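2-aminomuconic 6-semialdehyde dehydrogenase (PDB 7BZV) catalyses the NAD+-dependent oxidation of 2-aminomuconic 6-semialdehyde in the meta-cleavage pathway of 2-aminophenol catabolism, and needs its tetrameric assembly to bind that cofactor. Local coordinates at residues B[37-42]-B[218-223]; B[279-284]-B[444-449]; B[342-347]-B[383-388]. One frame throughout, in Å; residues are numbered along the deposited sequence.

Contact 1 of 3, residues B[37-42]-B[218-223]; sequences ADRDLV and ISQHPD
V42 against I218 and R39 against Q220 make this a two-part packing of one helix start on one helix end: the first turn of helix 39-52 meets the last turn of helix 214-220 at a partly buried site. The apolar part is small and definite. CG1 of V42 lies 3.9 Å from CG1 of I218, and the two side chains cross at about a right angle. V42 directs its CB at the other helix, and with chi1 at 168° CG1 is turned opposite the backbone N. Its CA is 6.7 Å from the CA of I218, a close backbone approach.

The polar part, R39 and Q220, is solvent-exposed. NH2 of R39 reaches OE1 of Q220 at 3.0 Å. That oxygen lies at the edge of the R39 guanidinium, near its plane, and the guanidinium and amide planes are 11° apart. The N-H...O angle of 134° marks the bond as weak; a long, weak ion pair with E216 is a second call on the same NH2. The helix start itself is capped: D38 is the N-cap, and its OD1 accepts from L41 N at 2.8 Å. Beyond the other helix, ND1 of H221 accepts from D223 N at 3.0 Å, in the ring plane, while NE2 makes a weak bond to D43, a pattern consistent with the proton on NE2. D223 also forms a salt bridge with R414 of a neighbouring subunit.

Helix 214-220 connects parallel strands 203-205 and 226-230 of one sheet, the crossover of a Rossmann-like domain, as in the cofactor-binding domain of aldehyde dehydrogenases.

Contact 2 of 3, residues B[279-284]-B[444-449]; sequences LFLNSG and NTWFLR
L281 overlaps the outer edge of the W446 indole, its CD2 methyl 3.7 Å from CZ3 and near the ring plane, so the methyl abuts the rim of the six-membered ring. CB of L281 adds a second touch at 4.0 Å from the same CZ3 of W446. The CD2 methyl of L281 also meets F447, 3.8 Å from CD2 of that ring, and thus bridges two consecutive aromatics. Chi1 of -175° swings CG of L281 away from its backbone N and carries the methyl across.

The aromatics are ordered against each other as well: CB of F447 lies 3.3 Å above the indole plane of W446, toward its rim. NE1 of the indole donates to L288 O, while the CZ3/CH2 edge of the six-membered ring meets L281. All three touching residues are buried, and the contact between the segments is apolar packing.

L281 follows helix 268-280, the helix of a beta-alpha-beta crossover between parallel strands 258-262 and 290-296. L281 also packs on M97 and I101 of helix 95-119, whose R105 makes a cation-pi contact with F447, while W446 rests on T420 of strand 418-422.

Contact 3 of 3, residues B[342-347]-B[383-388]; sequences FELARQ and ARVVRE
Chi1 of L344, at -176°, sets CG opposite the backbone N and aims the isobutyl group at the helix 384-387; chi3 of R384, at 57°, kinks that chain at its CG-CD bond, and the guanidinium is presented face-on. The outcome is a methyl over a flat cation: CD2 of L344 stands 3.3 Å above the plane of the R384 guanidinium, offset toward its rim, and is 3.4 Å from NH1. The two side chains cross at about a right angle.

Beside this, V385 packs against helix 332-348. Its CG1 is 3.8 Å from CG of L344 and 4.1 Å from CB of A345, whose CA is 6.0 Å from the CA of V385. V385 and A345 both also touch I376 of strand 374-377.

The guanidinium edge is engaged separately by E388, one turn on. R384 NE donates to E388 OE2 at 2.8 Å and 172°, nearly straight. R384 NH2 donates to E388 OE1 at 2.9 Å, tilted from the guanidinium plane. OE1 also receives Y341 OH, and E348, at the end of helix 332-348, accepts from the backbone N of both R384 and V385.

Chemically, then, the arginine divides its surfaces: NE and NH2 serve the carboxylate, which probably neutralises much of its charge (NH2 also bonds a glycerol, probably from the crystallisation liquor), while one face takes the leucine methyl.

In the fold
Along the chain, contact 1 closes before contact 2 opens, and both segments of contact 3 fall between those of contact 2. The centre of contact 1 is about 35 Å from that of contact 2, across the chain's centre, and about 39 Å from that of contact 3. Contacts 2 and 3 have centres about 22 Å apart and nearest atoms about 8 Å apart. Contact 1 thus lies in the Rossmann-like, cofactor-binding part, whereas contacts 2 and 3 adjoin the seven-stranded sheet of what is, as in other aldehyde dehydrogenases, probably the catalytic domain. Contacts 1 and 2 both touch the second subunit, and contact 2 a third as well; contact 3 packs within its own chain.

Contact 1 of 3, residues B[37-42]-B[218-223]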
ATOM      1  N   ALA B  37      13.037  41.340  -7.080  1.00 55.93           N
ATOM      2  CA  ALA B  37      12.120  41.120  -8.188  1.00 59.90           C
ATOM      3  C   ALA B  37      10.826  41.879  -7.941  1.00 66.67           C
ATOM      4  O   ALA B  37      10.254  41.796  -6.846  1.00 51.29           O
ATOM      5  CB  ALA B  37      11.823  39.629  -8.349  1.00 52.80           C
ATOM      6  N   ASP B  38      10.355  42.600  -8.963  1.00 61.74           N
ATOM      7  CA  ASP B  38       9.106  43.345  -8.860  1.00 57.89           C
ATOM      8  C   ASP B  38       7.924  42.447  -9.215  1.00 54.80           C
ATOM      9  O   ASP B  38       8.085  41.291  -9.613  1.00 52.59           O
ATOM     10  CB  ASP B  38       9.120  44.577  -9.773  1.00 58.65           C
ATOM     11  CG  ASP B  38       9.595  44.259 -11.172  1.00 67.64           C
ATOM     12  OD1 ASP B  38       9.099  43.271 -11.758  1.00 69.68           O
ATOM     13  OD2 ASP B  38      10.461  45.004 -11.691  1.00 78.78           O
ATOM     14  N   ARG B  39       6.714  42.991  -9.061  1.00 62.80           N
ATOM     15  CA  ARG B  39       5.519  42.235  -9.422  1.00 56.74           C
ATOM     16  C   ARG B  39       5.605  41.715 -10.849  1.00 55.97           C
ATOM     17  O   ARG B  39       5.132  40.605 -11.139  1.00 49.43           O
ATOM     18  CB  ARG B  39       4.272  43.110  -9.254  1.00 59.24           C
ATOM     19  CG  ARG B  39       2.966  42.332  -9.215  1.00 75.91           C
ATOM     20  CD  ARG B  39       1.803  43.191  -8.740  1.00 84.38           C
ATOM     21  NE  ARG B  39       1.244  42.682  -7.495  1.00 87.31           N
ATOM     22  CZ  ARG B  39       1.241  43.354  -6.352  1.00 84.44           C
ATOM     23  NH1 ARG B  39       1.752  44.584  -6.304  1.00 83.91           N
ATOM     24  NH2 ARG B  39       0.720  42.803  -5.254  1.00 61.60           N
ATOM     25  N   ASP B  40       6.221  42.494 -11.742  1.00 62.15           N
ATOM     26  CA  ASP B  40       6.272  42.146 -13.158  1.00 71.55           C
ATOM     27  C   ASP B  40       7.091  40.887 -13.389  1.00 51.27           C
ATOM     28  O   ASP B  40       6.709  40.018 -14.184  1.00 46.31           O
ATOM     29  CB  ASP B  40       6.886  43.293 -13.969  1.00 80.86           C
ATOM     30  CG  ASP B  40       5.895  44.377 -14.307  1.00 83.57           C
ATOM     31  OD1 ASP B  40       4.688  44.191 -14.051  1.00 63.67           O
ATOM     32  OD2 ASP B  40       6.335  45.421 -14.837  1.00 98.73           O
ATOM     33  N   LEU B  41       8.252  40.802 -12.739  1.00 44.10           N
ATOM     34  CA  LEU B  41       9.139  39.670 -12.968  1.00 52.23           C
ATOM     35  C   LEU B  41       8.531  38.393 -12.405  1.00 42.42           C
ATOM     36  O   LEU B  41       8.635  37.322 -13.014  1.00 50.28           O
ATOM     37  CB  LEU B  41      10.506  39.951 -12.351  1.00 47.82           C
ATOM     38  CG  LEU B  41      11.597  38.967 -12.795  1.00 51.24           C
ATOM     39  CD1 LEU B  41      11.662  38.810 -14.298  1.00 47.98           C
ATOM     40  CD2 LEU B  41      12.971  39.374 -12.252  1.00 48.34           C
ATOM     41  N   VAL B  42       7.878  38.490 -11.250  1.00 40.82           N
ATOM     42  CA  VAL B  42       7.181  37.334 -10.702  1.00 43.42           C
ATOM     43  C   VAL B  42       6.110  36.865 -11.677  1.00 46.59           C
ATOM     44  O   VAL B  42       5.961  35.667 -11.944  1.00 40.37           O
ATOM     45  CB  VAL B  42       6.587  37.667  -9.325  1.00 52.62           C
ATOM     46  CG1 VAL B  42       5.627  36.562  -8.887  1.00 66.10           C
ATOM     47  CG2 VAL B  42       7.710  37.859  -8.309  1.00 40.12           C
ATOM     48  N   ILE B 218       3.970  36.185  -5.233  1.00 32.79           N
ATOM     49  CA  ILE B 218       3.744  34.786  -5.565  1.00 32.85           C
ATOM     50  C   ILE B 218       2.420  34.327  -4.980  1.00 43.47           C
ATOM     51  O   ILE B 218       1.593  33.729  -5.672  1.00 42.54           O
ATOM     52  CB  ILE B 218       4.903  33.909  -5.063  1.00 35.55           C
ATOM     53  CG1 ILE B 218       6.192  34.159  -5.841  1.00 36.81           C
ATOM     54  CG2 ILE B 218       4.504  32.459  -5.163  1.00 35.47           C
ATOM     55  CD1 ILE B 218       7.412  33.490  -5.180  1.00 40.16           C
ATOM     56  N   SER B 219       2.198  34.617  -3.688  1.00 38.04           N
ATOM     57  CA  SER B 219       1.027  34.085  -2.993  1.00 49.33           C
ATOM     58  C   SER B 219      -0.287  34.617  -3.563  1.00 50.98           C
ATOM     59  O   SER B 219      -1.314  33.927  -3.466  1.00 41.08           O
ATOM     60  CB  SER B 219       1.104  34.406  -1.492  1.00 44.17           C
ATOM     61  OG  SER B 219       1.008  35.794  -1.248  1.00 70.91           O
ATOM     62  N   GLN B 220      -0.275  35.812  -4.161  1.00 40.81           N
ATOM     63  CA  GLN B 220      -1.469  36.458  -4.707  1.00 53.35           C
ATOM     64  C   GLN B 220      -1.711  36.172  -6.188  1.00 45.09           C
ATOM     65  O   GLN B 220      -2.787  36.500  -6.709  1.00 42.95           O
ATOM     66  CB  GLN B 220      -1.356  37.977  -4.522  1.00 55.52           C
ATOM     67  CG  GLN B 220      -1.581  38.464  -3.097  1.00 83.68           C
ATOM     68  CD  GLN B 220      -1.306  39.957  -2.937  1.00 78.74           C
ATOM     69  OE1 GLN B 220      -0.884  40.627  -3.883  1.00 72.57           O
ATOM     70  NE2 GLN B 220      -1.552  40.481  -1.734  1.00 60.10           N
ATOM     71  N   HIS B 221      -0.748  35.602  -6.881  1.00 52.98           N
ATOM     72  CA  HIS B 221      -0.851  35.497  -8.321  1.00 48.33           C
ATOM     73  C   HIS B 221      -1.970  34.536  -8.701  1.00 54.25           C
ATOM     74  O   HIS B 221      -2.001  33.394  -8.217  1.00 46.72           O
ATOM     75  CB  HIS B 221       0.465  35.033  -8.896  1.00 46.43           C
ATOM     76  CG  HIS B 221       0.575  35.252 -10.364  1.00 55.05           C
ATOM     77  ND1 HIS B 221      -0.223  34.590 -11.274  1.00 52.76           N
ATOM     78  CD2 HIS B 221       1.380  36.068 -11.085  1.00 50.41           C
ATOM     79  CE1 HIS B 221       0.099  34.979 -12.493  1.00 61.31           C
ATOM     80  NE2 HIS B 221       1.067  35.875 -12.407  1.00 48.78           N
ATOM     81  N   PRO B 222      -2.903  34.943  -9.559  1.00 55.90           N
ATOM     82  CA  PRO B 222      -4.062  34.072  -9.820  1.00 53.99           C
ATOM     83  C   PRO B 222      -3.702  32.792 -10.559  1.00 46.24           C
ATOM     84  O   PRO B 222      -4.526  31.865 -10.583  1.00 47.71           O
ATOM     85  CB  PRO B 222      -5.006  34.963 -10.645  1.00 51.83           C
ATOM     86  CG  PRO B 222      -4.099  35.986 -11.308  1.00 57.13           C
ATOM     87  CD  PRO B 222      -2.880  36.157 -10.402  1.00 52.49           C
ATOM     88  N   ASP B 223      -2.519  32.726 -11.180  1.00 40.56           N
ATOM     89  CA  ASP B 223      -2.087  31.586 -11.988  1.00 70.69           C
ATOM     90  C   ASP B 223      -1.091  30.682 -11.265  1.00 56.15           C
ATOM     91  O   ASP B 223      -0.591  29.718 -11.862  1.00 37.19           O
ATOM     92  CB  ASP B 223      -1.463  32.061 -13.313  1.00 93.69           C
ATOM     93  CG  ASP B 223      -2.444  32.838 -14.178  1.00 78.25           C
ATOM     94  OD1 ASP B 223      -3.665  32.594 -14.036  1.00 52.28           O
ATOM     95  OD2 ASP B 223      -1.991  33.670 -15.001  1.00 78.08           O
TER

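Contact 2 of 3, residues B[279-284]-B[444-449]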
ATOM      1  N   LEU B 279      18.132  21.441  22.045  1.00 24.66           N
ATOM      2  CA  LEU B 279      18.081  22.795  22.574  1.00 29.37           C
ATOM      3  C   LEU B 279      18.890  23.793  21.742  1.00 29.48           C
ATOM      4  O   LEU B 279      18.421  24.911  21.530  1.00 25.79           O
ATOM      5  CB  LEU B 279      18.590  22.850  24.033  1.00 29.04           C
ATOM      6  CG  LEU B 279      17.794  22.047  25.073  1.00 34.48           C
ATOM      7  CD1 LEU B 279      18.506  21.980  26.416  1.00 26.46           C
ATOM      8  CD2 LEU B 279      16.393  22.592  25.252  1.00 34.58           C
ATOM      9  N   PHE B 280      20.100  23.438  21.268  1.00 22.44           N
ATOM     10  CA  PHE B 280      21.058  24.454  20.825  1.00 26.62           C
ATOM     11  C   PHE B 280      21.594  24.220  19.418  1.00 23.38           C
ATOM     12  O   PHE B 280      22.316  25.070  18.895  1.00 25.78           O
ATOM     13  CB  PHE B 280      22.232  24.554  21.841  1.00 25.72           C
ATOM     14  CG  PHE B 280      21.786  24.787  23.256  1.00 24.76           C
ATOM     15  CD1 PHE B 280      20.956  25.850  23.554  1.00 27.53           C
ATOM     16  CD2 PHE B 280      22.177  23.928  24.286  1.00 29.39           C
ATOM     17  CE1 PHE B 280      20.510  26.062  24.848  1.00 28.27           C
ATOM     18  CE2 PHE B 280      21.720  24.125  25.581  1.00 28.84           C
ATOM     19  CZ  PHE B 280      20.896  25.202  25.863  1.00 28.43           C
ATOM     20  N   LEU B 281      21.237  23.120  18.766  1.00 25.70           N
ATOM     21  CA  LEU B 281      21.636  22.968  17.373  1.00 27.37           C
ATOM     22  C   LEU B 281      21.128  24.150  16.547  1.00 24.71           C
ATOM     23  O   LEU B 281      19.999  24.610  16.726  1.00 25.40           O
ATOM     24  CB  LEU B 281      21.090  21.648  16.806  1.00 29.11           C
ATOM     25  CG  LEU B 281      21.568  21.350  15.395  1.00 27.22           C
ATOM     26  CD1 LEU B 281      23.077  21.064  15.407  1.00 41.22           C
ATOM     27  CD2 LEU B 281      20.816  20.148  14.759  1.00 33.07           C
ATOM     28  N   ASN B 282      21.974  24.671  15.655  1.00 26.83           N
ATOM     29  CA  ASN B 282      21.581  25.825  14.832  1.00 36.15           C
ATOM     30  C   ASN B 282      21.202  27.011  15.722  1.00 29.14           C
ATOM     31  O   ASN B 282      20.345  27.839  15.371  1.00 33.47           O
ATOM     32  CB  ASN B 282      20.426  25.439  13.884  1.00 37.24           C
ATOM     33  CG  ASN B 282      20.379  26.281  12.613  1.00 33.09           C
ATOM     34  OD1 ASN B 282      21.412  26.635  12.069  1.00 24.80           O
ATOM     35  ND2 ASN B 282      19.182  26.520  12.095  1.00 33.35           N
ATOM     36  N   SER B 283      21.839  27.090  16.886  1.00 32.62           N
ATOM     37  CA  SER B 283      21.550  28.130  17.882  1.00 26.30           C
ATOM     38  C   SER B 283      20.074  28.158  18.240  1.00 25.36           C
ATOM     39  O   SER B 283      19.497  29.218  18.492  1.00 30.69           O
ATOM     40  CB  SER B 283      22.035  29.495  17.399  1.00 30.43           C
ATOM     41  OG  SER B 283      23.436  29.414  17.163  1.00 38.04           O
ATOM     42  N   GLY B 284      19.462  26.977  18.273  1.00 25.74           N
ATOM     43  CA  GLY B 284      18.076  26.913  18.671  1.00 29.80           C
ATOM     44  C   GLY B 284      17.082  27.371  17.621  1.00 28.38           C
ATOM     45  O   GLY B 284      15.889  27.512  17.935  1.00 28.66           O
ATOM     46  N   ASN B 444      13.986   8.767  22.376  1.00 22.64           N
ATOM     47  CA  ASN B 444      15.420   8.550  22.581  1.00 26.23           C
ATOM     48  C   ASN B 444      16.246   9.024  21.406  1.00 22.42           C
ATOM     49  O   ASN B 444      17.272   8.446  21.090  1.00 22.17           O
ATOM     50  CB  ASN B 444      15.706   7.087  22.900  1.00 22.24           C
ATOM     51  CG  ASN B 444      15.132   6.676  24.248  1.00 25.16           C
ATOM     52  OD1 ASN B 444      14.847   7.514  25.112  1.00 22.86           O
ATOM     53  ND2 ASN B 444      14.898   5.384  24.407  1.00 25.35           N
ATOM     54  N   THR B 445      15.783  10.090  20.753  1.00 22.59           N
ATOM     55  CA  THR B 445      16.504  10.782  19.693  1.00 24.73           C
ATOM     56  C   THR B 445      15.773  12.108  19.464  1.00 27.39           C
ATOM     57  O   THR B 445      14.781  12.418  20.129  1.00 23.14           O
ATOM     58  CB  THR B 445      16.573   9.901  18.449  1.00 26.80           C
ATOM     59  OG1 THR B 445      17.426  10.490  17.481  1.00 27.32           O
ATOM     60  CG2 THR B 445      15.204   9.745  17.822  1.00 24.84           C
ATOM     61  N   TRP B 446      16.264  12.875  18.507  1.00 24.09           N
ATOM     62  CA  TRP B 446      15.700  14.172  18.151  1.00 25.77           C
ATOM     63  C   TRP B 446      16.203  14.500  16.745  1.00 29.46           C
ATOM     64  O   TRP B 446      17.362  14.234  16.432  1.00 27.50           O
ATOM     65  CB  TRP B 446      16.083  15.263  19.175  1.00 23.77           C
ATOM     66  CG  TRP B 446      15.623  16.597  18.690  1.00 29.62           C
ATOM     67  CD1 TRP B 446      14.354  17.104  18.743  1.00 30.34           C
ATOM     68  CD2 TRP B 446      16.423  17.579  18.014  1.00 27.15           C
ATOM     69  NE1 TRP B 446      14.324  18.348  18.157  1.00 28.28           N
ATOM     70  CE2 TRP B 446      15.582  18.656  17.697  1.00 29.71           C
ATOM     71  CE3 TRP B 446      17.783  17.655  17.659  1.00 28.60           C
ATOM     72  CZ2 TRP B 446      16.038  19.791  17.009  1.00 27.43           C
ATOM     73  CZ3 TRP B 446      18.254  18.814  16.991  1.00 24.55           C
ATOM     74  CH2 TRP B 446      17.360  19.848  16.650  1.00 24.82           C
ATOM     75  N   PHE B 447      15.313  15.005  15.884  1.00 23.14           N
ATOM     76  CA  PHE B 447      15.672  15.485  14.542  1.00 28.24           C
ATOM     77  C   PHE B 447      16.254  14.370  13.668  1.00 35.05           C
ATOM     78  O   PHE B 447      17.194  14.590  12.909  1.00 28.90           O
ATOM     79  CB  PHE B 447      16.639  16.675  14.656  1.00 28.26           C
ATOM     80  CG  PHE B 447      16.779  17.523  13.396  1.00 23.55           C
ATOM     81  CD1 PHE B 447      15.715  17.699  12.520  1.00 34.42           C
ATOM     82  CD2 PHE B 447      17.962  18.209  13.136  1.00 29.58           C
ATOM     83  CE1 PHE B 447      15.828  18.514  11.426  1.00 29.60           C
ATOM     84  CE2 PHE B 447      18.089  19.035  12.041  1.00 40.02           C
ATOM     85  CZ  PHE B 447      17.021  19.176  11.166  1.00 36.93           C
ATOM     86  N   LEU B 448      15.681  13.169  13.761  1.00 33.07           N
ATOM     87  CA  LEU B 448      15.929  12.082  12.796  1.00 31.18           C
ATOM     88  C   LEU B 448      14.794  12.059  11.776  1.00 30.94           C
ATOM     89  O   LEU B 448      13.611  11.858  12.142  1.00 32.66           O
ATOM     90  CB  LEU B 448      16.000  10.757  13.561  1.00 41.96           C
ATOM     91  CG  LEU B 448      17.208   9.884  13.856  1.00 43.52           C
ATOM     92  CD1 LEU B 448      16.653   8.545  14.443  1.00 31.42           C
ATOM     93  CD2 LEU B 448      17.978   9.683  12.599  1.00 76.24           C
ATOM     94  N   ARG B 449      15.115  12.294  10.498  1.00 32.65           N
ATOM     95  CA  ARG B 449      14.093  12.637   9.503  1.00 35.52           C
ATOM     96  C   ARG B 449      14.089  11.580   8.396  1.00 52.66           C
ATOM     97  O   ARG B 449      14.949  11.593   7.506  1.00 62.17           O
ATOM     98  CB  ARG B 449      14.346  14.040   8.939  1.00 35.75           C
ATOM     99  CG  ARG B 449      14.124  15.200   9.918  1.00 28.87           C
ATOM    100  CD  ARG B 449      12.635  15.545   9.918  1.00 26.91           C
ATOM    101  NE  ARG B 449      12.152  16.061   8.627  1.00 36.06           N
ATOM    102  CZ  ARG B 449      11.292  15.453   7.788  1.00 37.97           C
ATOM    103  NH1 ARG B 449      10.750  14.243   8.000  1.00 31.95           N
ATOM    104  NH2 ARG B 449      10.982  16.077   6.689  1.00 33.65           N
TER

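Contact 3 of 3, residues B[342-347]-B[383-388]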
ATOM      1  N   PHE B 342      14.677  37.151  26.466  1.00 36.13           N
ATOM      2  CA  PHE B 342      15.488  37.034  27.673  1.00 44.32           C
ATOM      3  C   PHE B 342      15.054  38.068  28.713  1.00 51.47           C
ATOM      4  O   PHE B 342      15.024  37.783  29.919  1.00 37.96           O
ATOM      5  CB  PHE B 342      16.986  37.220  27.365  1.00 43.15           C
ATOM      6  CG  PHE B 342      17.626  36.089  26.602  1.00 41.51           C
ATOM      7  CD1 PHE B 342      16.889  35.007  26.135  1.00 39.35           C
ATOM      8  CD2 PHE B 342      18.985  36.127  26.341  1.00 49.99           C
ATOM      9  CE1 PHE B 342      17.496  33.988  25.421  1.00 39.53           C
ATOM     10  CE2 PHE B 342      19.600  35.097  25.628  1.00 52.95           C
ATOM     11  CZ  PHE B 342      18.857  34.034  25.177  1.00 49.21           C
ATOM     12  N   GLU B 343      14.752  39.290  28.267  1.00 54.08           N
ATOM     13  CA  GLU B 343      14.353  40.333  29.211  1.00 56.99           C
ATOM     14  C   GLU B 343      12.959  40.056  29.768  1.00 46.06           C
ATOM     15  O   GLU B 343      12.729  40.191  30.974  1.00 50.69           O
ATOM     16  CB  GLU B 343      14.411  41.705  28.531  1.00 56.07           C
ATOM     17  CG  GLU B 343      14.074  42.898  29.433  1.00 72.56           C
ATOM     18  CD  GLU B 343      14.983  43.011  30.650  1.00 73.55           C
ATOM     19  OE1 GLU B 343      16.196  42.756  30.519  1.00 70.96           O
ATOM     20  OE2 GLU B 343      14.490  43.366  31.741  1.00 74.33           O
ATOM     21  N   LEU B 344      12.020  39.649  28.908  1.00 42.18           N
ATOM     22  CA  LEU B 344      10.708  39.235  29.401  1.00 34.37           C
ATOM     23  C   LEU B 344      10.854  38.147  30.459  1.00 39.58           C
ATOM     24  O   LEU B 344      10.163  38.171  31.481  1.00 44.53           O
ATOM     25  CB  LEU B 344       9.835  38.752  28.251  1.00 41.27           C
ATOM     26  CG  LEU B 344       8.396  38.375  28.624  1.00 39.51           C
ATOM     27  CD1 LEU B 344       7.687  39.589  29.261  1.00 46.94           C
ATOM     28  CD2 LEU B 344       7.639  37.903  27.403  1.00 52.12           C
ATOM     29  N   ALA B 345      11.769  37.195  30.241  1.00 50.25           N
ATOM     30  CA  ALA B 345      11.986  36.142  31.230  1.00 41.40           C
ATOM     31  C   ALA B 345      12.405  36.737  32.567  1.00 38.54           C
ATOM     32  O   ALA B 345      11.879  36.374  33.628  1.00 42.44           O
ATOM     33  CB  ALA B 345      13.054  35.153  30.749  1.00 38.90           C
ATOM     34  N   ARG B 346      13.378  37.635  32.536  1.00 40.06           N
ATOM     35  CA  ARG B 346      13.779  38.328  33.752  1.00 53.10           C
ATOM     36  C   ARG B 346      12.577  38.956  34.442  1.00 58.18           C
ATOM     37  O   ARG B 346      12.326  38.721  35.630  1.00 51.31           O
ATOM     38  CB  ARG B 346      14.803  39.396  33.403  1.00 54.57           C
ATOM     39  CG  ARG B 346      16.098  39.278  34.139  1.00 67.75           C
ATOM     40  CD  ARG B 346      17.130  40.150  33.471  1.00 83.15           C
ATOM     41  NE  ARG B 346      18.029  39.380  32.618  1.00 78.08           N
ATOM     42  CZ  ARG B 346      18.859  38.441  33.066  1.00 78.94           C
ATOM     43  NH1 ARG B 346      18.897  38.138  34.364  1.00 70.42           N
ATOM     44  NH2 ARG B 346      19.651  37.802  32.215  1.00 66.94           N
ATOM     45  N   GLN B 347      11.811  39.747  33.695  1.00 56.38           N
ATOM     46  CA  GLN B 347      10.658  40.433  34.266  1.00 58.33           C
ATOM     47  C   GLN B 347       9.642  39.453  34.829  1.00 61.29           C
ATOM     48  O   GLN B 347       9.013  39.729  35.856  1.00 52.61           O
ATOM     49  CB  GLN B 347       9.992  41.301  33.209  1.00 56.15           C
ATOM     50  CG  GLN B 347      10.898  42.288  32.565  1.00 67.80           C
ATOM     51  CD  GLN B 347      10.137  43.245  31.695  1.00 96.01           C
ATOM     52  OE1 GLN B 347      10.254  43.210  30.472  1.00100.06           O
ATOM     53  NE2 GLN B 347       9.329  44.099  32.317  1.00114.77           N
ATOM     54  N   ALA B 383       3.462  31.392  32.035  1.00 46.72           N
ATOM     55  CA  ALA B 383       4.278  32.562  31.745  1.00 44.14           C
ATOM     56  C   ALA B 383       4.496  32.676  30.243  1.00 52.03           C
ATOM     57  O   ALA B 383       4.528  31.673  29.523  1.00 41.63           O
ATOM     58  CB  ALA B 383       5.621  32.482  32.457  1.00 49.59           C
ATOM     59  N   ARG B 384       4.687  33.913  29.776  1.00 45.11           N
ATOM     60  CA  ARG B 384       4.733  34.158  28.338  1.00 43.58           C
ATOM     61  C   ARG B 384       5.931  33.483  27.685  1.00 33.68           C
ATOM     62  O   ARG B 384       5.813  32.900  26.595  1.00 41.39           O
ATOM     63  CB  ARG B 384       4.792  35.653  28.062  1.00 44.08           C
ATOM     64  CG  ARG B 384       3.541  36.428  28.400  1.00 57.42           C
ATOM     65  CD  ARG B 384       3.670  37.881  27.911  1.00 61.45           C
ATOM     66  NE  ARG B 384       3.946  37.913  26.475  1.00 67.89           N
ATOM     67  CZ  ARG B 384       4.614  38.874  25.845  1.00 52.55           C
ATOM     68  NH1 ARG B 384       5.077  39.925  26.515  1.00 50.31           N
ATOM     69  NH2 ARG B 384       4.807  38.780  24.533  1.00 54.19           N
ATOM     70  N   VAL B 385       7.104  33.584  28.312  1.00 37.10           N
ATOM     71  CA  VAL B 385       8.306  32.971  27.761  1.00 44.17           C
ATOM     72  C   VAL B 385       8.249  31.451  27.781  1.00 38.06           C
ATOM     73  O   VAL B 385       9.074  30.803  27.134  1.00 40.69           O
ATOM     74  CB  VAL B 385       9.589  33.420  28.502  1.00 47.69           C
ATOM     75  CG1 VAL B 385       9.849  34.890  28.260  1.00 47.64           C
ATOM     76  CG2 VAL B 385       9.504  33.151  29.990  1.00 42.19           C
ATOM     77  N   VAL B 386       7.322  30.864  28.532  1.00 39.25           N
ATOM     78  CA  VAL B 386       7.155  29.417  28.519  1.00 34.08           C
ATOM     79  C   VAL B 386       6.220  28.987  27.404  1.00 41.96           C
ATOM     80  O   VAL B 386       6.331  27.846  26.919  1.00 36.13           O
ATOM     81  CB  VAL B 386       6.633  28.914  29.874  1.00 42.89           C
ATOM     82  CG1 VAL B 386       6.529  27.396  29.899  1.00 40.43           C
ATOM     83  CG2 VAL B 386       7.554  29.400  30.997  1.00 44.05           C
ATOM     84  N   ARG B 387       5.336  29.878  26.945  1.00 38.05           N
ATOM     85  CA  ARG B 387       4.350  29.500  25.947  1.00 40.55           C
ATOM     86  C   ARG B 387       4.649  30.016  24.552  1.00 31.70           C
ATOM     87  O   ARG B 387       4.298  29.345  23.582  1.00 38.81           O
ATOM     88  CB  ARG B 387       2.966  29.994  26.374  1.00 36.06           C
ATOM     89  CG  ARG B 387       2.548  29.503  27.753  1.00 40.47           C
ATOM     90  CD  ARG B 387       1.058  29.764  28.020  1.00 47.55           C
ATOM     91  NE  ARG B 387       0.165  28.972  27.173  1.00 42.41           N
ATOM     92  CZ  ARG B 387      -0.250  27.739  27.456  1.00 42.45           C
ATOM     93  NH1 ARG B 387       0.174  27.134  28.551  1.00 33.75           N
ATOM     94  NH2 ARG B 387      -1.077  27.102  26.636  1.00 39.34           N
ATOM     95  N   GLU B 388       5.307  31.164  24.429  1.00 39.03           N
ATOM     96  CA  GLU B 388       5.509  31.844  23.154  1.00 34.11           C
ATOM     97  C   GLU B 388       6.808  31.402  22.504  1.00 30.21           C
ATOM     98  O   GLU B 388       7.840  31.293  23.172  1.00 36.96           O
ATOM     99  CB  GLU B 388       5.513  33.364  23.364  1.00 37.14           C
ATOM    100  CG  GLU B 388       4.236  33.841  24.009  1.00 45.42           C
ATOM    101  CD  GLU B 388       4.136  35.349  24.155  1.00 56.28           C
ATOM    102  OE1 GLU B 388       4.936  36.095  23.546  1.00 47.93           O
ATOM    103  OE2 GLU B 388       3.233  35.778  24.893  1.00 51.32           O
TER